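PDB 4Q6J: Lmo0131 protein from Listeria monocytogenes, which probably hydrolyses cyclic di-GMP as a phosphodiesterase of the EAL domain family. Local coordinates for residues K31-I36 with D229-Y234; G40-K45 with Q70-E75. All coordinates share one frame; numbering follows the deposited sequence.

Contact 1: residues K31-I36 with D229-Y234; sequences KTNKII and DYFQGY. With EDO (1,2-ethanediol), chain R; EDO (1,2-ethanediol), chain L.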
loop_
_atom_site.group_PDB
_atom_site.type_symbol
_atom_site.label_atom_id
_atom_site.label_comp_id
_atom_site.label_asym_id
_atom_site.label_seq_id
_atom_site.Cartn_x
_atom_site.Cartn_y
_atom_site.Cartn_z
ATOM N N LYS B 31 -21.934 1.402 30.526
ATOM C CA LYS B 31 -22.493 1.678 31.837
ATOM C C LYS B 31 -23.501 0.631 32.267
ATOM O O LYS B 31 -23.240 -0.117 33.189
ATOM C CB LYS B 31 -23.231 3.014 31.772
ATOM C CG LYS B 31 -22.394 4.279 31.939
ATOM C CD LYS B 31 -21.371 4.459 30.835
ATOM C CE LYS B 31 -21.733 5.592 29.886
ATOM N NZ LYS B 31 -21.985 6.876 30.584
ATOM N N THR B 32 -24.602 0.540 31.525
ATOM C CA THR B 32 -25.753 -0.291 31.866
ATOM C C THR B 32 -25.557 -1.746 31.493
ATOM O O THR B 32 -26.395 -2.582 31.807
ATOM C CB THR B 32 -27.048 0.182 31.158
ATOM O OG1 THR B 32 -27.007 -0.194 29.781
ATOM C CG2 THR B 32 -27.223 1.678 31.256
ATOM N N ASN B 33 -24.458 -2.038 30.809
ATOM C CA ASN B 33 -24.159 -3.368 30.281
ATOM C C ASN B 33 -25.313 -4.014 29.461
ATOM O O ASN B 33 -25.411 -5.230 29.327
ATOM C CB ASN B 33 -23.587 -4.292 31.384
ATOM C CG ASN B 33 -22.084 -4.629 31.188
ATOM O OD1 ASN B 33 -21.634 -5.772 31.360
ATOM N ND2 ASN B 33 -21.317 -3.618 30.824
ATOM N N LYS B 34 -26.151 -3.173 28.872
ATOM C CA LYS B 34 -27.285 -3.624 28.084
ATOM C C LYS B 34 -26.884 -3.680 26.613
ATOM O O LYS B 34 -26.105 -2.850 26.165
ATOM C CB LYS B 34 -28.471 -2.655 28.256
ATOM C CG LYS B 34 -29.093 -2.561 29.685
ATOM C CD LYS B 34 -30.151 -1.441 29.778
ATOM C CE LYS B 34 -30.568 -1.116 31.211
ATOM N NZ LYS B 34 -30.970 0.326 31.342
ATOM N N ILE B 35 -27.411 -4.661 25.875
ATOM C CA ILE B 35 -27.208 -4.741 24.429
ATOM C C ILE B 35 -27.939 -3.585 23.789
ATOM O O ILE B 35 -29.152 -3.433 23.982
ATOM C CB ILE B 35 -27.787 -6.031 23.841
ATOM C CG1 ILE B 35 -27.033 -7.240 24.349
ATOM C CG2 ILE B 35 -27.722 -5.988 22.344
ATOM C CD1 ILE B 35 -27.612 -8.516 23.877
ATOM N N ILE B 36 -27.215 -2.754 23.049
ATOM C CA ILE B 36 -27.827 -1.591 22.388
ATOM C C ILE B 36 -27.991 -1.760 20.848
ATOM O O ILE B 36 -28.743 -1.022 20.204
ATOM C CB ILE B 36 -27.142 -0.223 22.794
ATOM C CG1 ILE B 36 -25.651 -0.264 22.581
ATOM C CG2 ILE B 36 -27.444 0.166 24.268
ATOM C CD1 ILE B 36 -25.305 -0.082 21.191
ATOM N N ASP B 229 -17.862 4.386 25.347
ATOM C CA ASP B 229 -19.311 4.287 25.403
ATOM C C ASP B 229 -19.868 2.858 25.245
ATOM O O ASP B 229 -20.846 2.516 25.873
ATOM C CB ASP B 229 -19.906 5.141 24.305
ATOM C CG ASP B 229 -19.464 6.564 24.380
ATOM O OD1 ASP B 229 -20.151 7.308 25.080
ATOM O OD2 ASP B 229 -18.435 6.932 23.751
ATOM N N TYR B 230 -19.251 2.053 24.373
ATOM C CA TYR B 230 -19.809 0.756 23.975
ATOM C C TYR B 230 -18.726 -0.272 23.863
ATOM O O TYR B 230 -17.604 0.053 23.502
ATOM C CB TYR B 230 -20.497 0.820 22.616
ATOM C CG TYR B 230 -21.539 1.909 22.511
ATOM C CD1 TYR B 230 -22.742 1.812 23.189
ATOM C CD2 TYR B 230 -21.326 3.027 21.721
ATOM C CE1 TYR B 230 -23.694 2.806 23.101
ATOM C CE2 TYR B 230 -22.279 4.023 21.612
ATOM C CZ TYR B 230 -23.460 3.907 22.305
ATOM O OH TYR B 230 -24.398 4.889 22.193
ATOM N N PHE B 231 -19.087 -1.519 24.142
ATOM C CA PHE B 231 -18.158 -2.640 24.074
ATOM C C PHE B 231 -18.620 -3.695 23.069
ATOM O O PHE B 231 -19.814 -3.916 22.882
ATOM C CB PHE B 231 -18.049 -3.340 25.436
ATOM C CG PHE B 231 -17.565 -2.457 26.571
ATOM C CD1 PHE B 231 -16.534 -1.544 26.379
ATOM C CD2 PHE B 231 -18.144 -2.553 27.827
ATOM C CE1 PHE B 231 -16.089 -0.756 27.429
ATOM C CE2 PHE B 231 -17.702 -1.760 28.860
ATOM C CZ PHE B 231 -16.683 -0.867 28.658
ATOM N N GLN B 232 -17.654 -4.390 22.488
ATOM C CA GLN B 232 -17.906 -5.515 21.632
ATOM C C GLN B 232 -16.720 -6.498 21.805
ATOM O O GLN B 232 -15.584 -6.092 21.902
ATOM C CB GLN B 232 -18.010 -4.994 20.197
ATOM C CG GLN B 232 -18.322 -5.976 19.152
ATOM C CD GLN B 232 -18.424 -5.310 17.811
ATOM O OE1 GLN B 232 -18.574 -4.107 17.718
ATOM N NE2 GLN B 232 -18.345 -6.087 16.771
ATOM N N GLY B 233 -16.997 -7.782 21.882
ATOM C CA GLY B 233 -15.918 -8.738 21.926
ATOM C C GLY B 233 -16.369 -10.026 22.550
ATOM O O GLY B 233 -17.488 -10.117 23.034
ATOM N N TYR B 234 -15.471 -11.002 22.565
ATOM C CA TYR B 234 -15.764 -12.346 23.049
ATOM C C TYR B 234 -16.390 -12.386 24.455
ATOM O O TYR B 234 -17.221 -13.251 24.760
ATOM C CB TYR B 234 -14.494 -13.224 22.991
ATOM C CG TYR B 234 -14.809 -14.674 22.780
ATOM C CD1 TYR B 234 -15.066 -15.171 21.507
ATOM C CD2 TYR B 234 -14.887 -15.549 23.859
ATOM C CE1 TYR B 234 -15.375 -16.502 21.319
ATOM C CE2 TYR B 234 -15.194 -16.891 23.676
ATOM C CZ TYR B 234 -15.440 -17.360 22.409
ATOM O OH TYR B 234 -15.742 -18.700 22.230
HETATM C C1 EDO R . -18.586 -15.737 23.503
HETATM O O1 EDO R . -19.163 -16.625 22.549
HETATM C C2 EDO R . -18.924 -16.299 24.871
HETATM O O2 EDO R . -18.464 -15.433 25.909
HETATM C C1 EDO L . -12.835 -11.038 19.956
HETATM O O1 EDO L . -13.069 -10.461 21.243
HETATM C C2 EDO L . -13.734 -10.433 18.902
HETATM O O2 EDO L . -15.102 -10.743 19.161
#
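I36 and Y230 meet through apolar side chains that cross at about a right angle. I36 CG1 comes obliquely to Y230 CD1 at 3.6 Å, and I36 CD1 reaches the same side of the ring, 3.8 Å from Y230 CE1. Chi1 of I36 is 53°, which sets CG1 between the backbone N and the carbonyl carbon and turns it to the tyrosine. Against one face of that ring, near its rim, lies D229 CB.

The polar groups contribute less. N33 ND2 approaches the edge of the F231 ring, near its plane, 4.5 Å from CD2. F231 itself packs on V220, L223 and R224 of helix 217-225. K31 NZ stays 5.8 Å from D229 OD1, so any attraction is long-range. Within the loop, K34 N donates to T32 OG1 at 3.2 Å, an ST turn.

At the far end, Y234 N gives a nearly straight bond (167°) to O1 of one ethanediol, while C1 of a second lies over the centre of the tyrosine ring.

No hydrogen bond joins the segments: strand 20-29 pairs with both, and what passes directly between them is mainly hydrophobic contact at one rim of the barrel.

Contact 2: residues G40-K45 with Q70-E75; sequences GLVRLK and QDFVAE. With EDO (1,2-ethanediol), chain P.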
loop_
_atom_site.group_PDB
_atom_site.type_symbol
_atom_site.label_atom_id
_atom_site.label_comp_id
_atom_site.label_asym_id
_atom_site.label_seq_id
_atom_site.Cartn_x
_atom_site.Cartn_y
_atom_site.Cartn_z
ATOM N N GLY B 40 -23.303 -6.245 11.970
ATOM C CA GLY B 40 -23.611 -7.266 10.997
ATOM C C GLY B 40 -22.307 -7.709 10.376
ATOM O O GLY B 40 -21.489 -6.890 9.978
ATOM N N LEU B 41 -22.110 -9.013 10.294
ATOM C CA LEU B 41 -20.866 -9.543 9.784
ATOM C C LEU B 41 -21.197 -10.613 8.777
ATOM O O LEU B 41 -21.715 -11.633 9.168
ATOM C CB LEU B 41 -20.091 -10.147 10.937
ATOM C CG LEU B 41 -19.479 -9.101 11.853
ATOM C CD1 LEU B 41 -19.053 -9.677 13.207
ATOM C CD2 LEU B 41 -18.304 -8.462 11.125
ATOM N N VAL B 42 -20.911 -10.377 7.496
ATOM C CA VAL B 42 -21.256 -11.342 6.453
ATOM C C VAL B 42 -20.472 -12.653 6.591
ATOM O O VAL B 42 -19.317 -12.664 7.013
ATOM C CB VAL B 42 -21.085 -10.766 5.024
ATOM C CG1 VAL B 42 -19.638 -10.876 4.559
ATOM C CG2 VAL B 42 -22.027 -11.445 4.054
ATOM N N ARG B 43 -21.135 -13.756 6.257
ATOM C CA ARG B 43 -20.532 -15.075 6.219
ATOM C C ARG B 43 -20.900 -15.694 4.895
ATOM O O ARG B 43 -21.908 -15.327 4.294
ATOM C CB ARG B 43 -21.092 -15.966 7.330
ATOM C CG ARG B 43 -20.839 -15.480 8.737
ATOM C CD ARG B 43 -19.416 -15.125 8.848
ATOM N NE ARG B 43 -18.940 -14.831 10.185
ATOM C CZ ARG B 43 -18.241 -13.748 10.482
ATOM N NH1 ARG B 43 -17.996 -12.865 9.534
ATOM N NH2 ARG B 43 -17.798 -13.544 11.724
ATOM N N LEU B 44 -20.089 -16.640 4.441
ATOM C CA LEU B 44 -20.424 -17.390 3.247
ATOM C C LEU B 44 -20.680 -18.809 3.699
ATOM O O LEU B 44 -19.824 -19.433 4.325
ATOM C CB LEU B 44 -19.290 -17.372 2.223
ATOM C CG LEU B 44 -19.524 -18.164 0.927
ATOM C CD1 LEU B 44 -20.528 -17.473 0.028
ATOM C CD2 LEU B 44 -18.216 -18.403 0.214
ATOM N N LYS B 45 -21.864 -19.320 3.408
ATOM C CA LYS B 45 -22.179 -20.688 3.754
ATOM C C LYS B 45 -21.879 -21.521 2.529
ATOM O O LYS B 45 -22.494 -21.306 1.490
ATOM C CB LYS B 45 -23.656 -20.836 4.149
ATOM C CG LYS B 45 -23.888 -22.098 4.961
ATOM C CD LYS B 45 -25.310 -22.586 4.898
ATOM C CE LYS B 45 -25.686 -23.476 6.100
ATOM N NZ LYS B 45 -24.988 -24.786 6.154
ATOM N N GLN B 70 -22.686 -6.897 -1.006
ATOM C CA GLN B 70 -23.122 -5.656 -0.344
ATOM C C GLN B 70 -24.628 -5.581 -0.306
ATOM O O GLN B 70 -25.201 -5.291 0.719
ATOM C CB GLN B 70 -22.584 -4.385 -1.036
ATOM C CG GLN B 70 -21.130 -4.119 -0.862
ATOM C CD GLN B 70 -20.657 -4.107 0.586
ATOM O OE1 GLN B 70 -21.328 -3.608 1.499
ATOM N NE2 GLN B 70 -19.488 -4.674 0.796
ATOM N N ASP B 71 -25.252 -5.852 -1.455
ATOM C CA ASP B 71 -26.693 -5.796 -1.581
ATOM C C ASP B 71 -27.321 -6.762 -0.572
ATOM O O ASP B 71 -28.234 -6.396 0.167
ATOM C CB ASP B 71 -27.126 -6.118 -3.027
ATOM C CG ASP B 71 -26.880 -4.957 -4.026
ATOM O OD1 ASP B 71 -26.438 -3.851 -3.655
ATOM O OD2 ASP B 71 -27.144 -5.159 -5.228
ATOM N N PHE B 72 -26.799 -7.986 -0.527
ATOM C CA PHE B 72 -27.241 -8.982 0.443
ATOM C C PHE B 72 -27.169 -8.411 1.863
ATOM O O PHE B 72 -28.149 -8.428 2.606
ATOM C CB PHE B 72 -26.388 -10.272 0.363
ATOM C CG PHE B 72 -26.648 -11.235 1.516
ATOM C CD1 PHE B 72 -27.624 -12.210 1.425
ATOM C CD2 PHE B 72 -25.954 -11.125 2.710
ATOM C CE1 PHE B 72 -27.870 -13.057 2.502
ATOM C CE2 PHE B 72 -26.209 -11.952 3.765
ATOM C CZ PHE B 72 -27.155 -12.906 3.674
ATOM N N VAL B 73 -25.985 -7.922 2.227
ATOM C CA VAL B 73 -25.731 -7.361 3.549
ATOM C C VAL B 73 -26.737 -6.249 3.869
ATOM O O VAL B 73 -27.335 -6.256 4.921
ATOM C CB VAL B 73 -24.263 -6.874 3.644
ATOM C CG1 VAL B 73 -24.017 -6.032 4.854
ATOM C CG2 VAL B 73 -23.343 -8.080 3.625
ATOM N N ALA B 74 -26.956 -5.325 2.949
ATOM C CA ALA B 74 -27.859 -4.233 3.238
ATOM C C ALA B 74 -29.315 -4.674 3.344
ATOM O O ALA B 74 -30.040 -4.250 4.244
ATOM C CB ALA B 74 -27.711 -3.159 2.228
ATOM N N GLU B 75 -29.753 -5.517 2.427
ATOM C CA GLU B 75 -31.141 -5.943 2.463
ATOM C C GLU B 75 -31.490 -6.820 3.661
ATOM O O GLU B 75 -32.535 -6.653 4.279
ATOM C CB GLU B 75 -31.496 -6.617 1.152
ATOM C CG GLU B 75 -31.172 -5.682 0.044
ATOM C CD GLU B 75 -31.540 -6.189 -1.328
ATOM O OE1 GLU B 75 -32.268 -7.208 -1.427
ATOM O OE2 GLU B 75 -31.094 -5.545 -2.311
HETATM C C1 EDO P . -29.317 -2.058 -0.761
HETATM O O1 EDO P . -29.689 -3.402 -1.087
HETATM C C2 EDO P . -28.046 -1.582 -1.480
HETATM O O2 EDO P . -26.954 -2.519 -1.467
#
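This is a strand-to-helix contact within a beta-alpha-beta crossover of the TIM barrel: strand 35-45 and its parallel neighbour 89-95 are joined by a connection that includes helix 66-83. G40 and L41 fall in the family's EAL signature, with glycine here at the alanine place, and V42 follows directly.

V42 carries the strand side. Its CB points to the helix, and CG2, anti to the backbone N, makes the touch, meeting V73 CG2 at 3.6 Å. The two valines cross at about a right angle, and V73 CG2 also sits 3.8 Å from V42 CB, so a single methyl of V73 lies against the CB-CG2 bond of V42. The same V42 CG2 comes obliquely to the ring of F72, 4.2 Å from CD2. F72 reaches forward because its CG is anti to the backbone N (chi1 170°). The contact is thus small and wholly apolar, one strand residue set against two consecutive helix residues.

Polar groups lie to the sides. R43 NH1 folds back to V42 O at 2.9 Å; the acceptor is near the guanidinium plane, but the donor stands 42° out of the carbonyl plane, off the lone pairs. On the side of the helix turned to helix 102-115, O2 of an ethanediol donates to D71 OD1 at 2.6 Å, an oxygen that also forms a salt bridge with R67.

Around this joint, P53 and F56 of helix 53-62 pack on V42, and Y20 of strand 20-29 touches V42 while its ring meets that of F72. V73 leans on I92 of strand 89-95, while D71 and E75 turn to helix 102-115.

Contacts 1 and 2 use the two ends of one strand, 35-45, and their centres lie 23 Å apart. I36 in contact 1 and G40 in contact 2 bracket a short run that includes E39, the glutamate of the EAL signature. The two contacts work at different levels: contact 1 spans the intervening strand 20-29 to reach strand 230-231, near the closure of the barrel, whereas contact 2 fastens the strand to an outer helix. Q232, from contact 1, hydrogen-bonds E39, Q25 and K176 with its side-chain amide. In relatives the signature glutamate helps bind catalytic metal, so this network probably lines the active site between the two contacts.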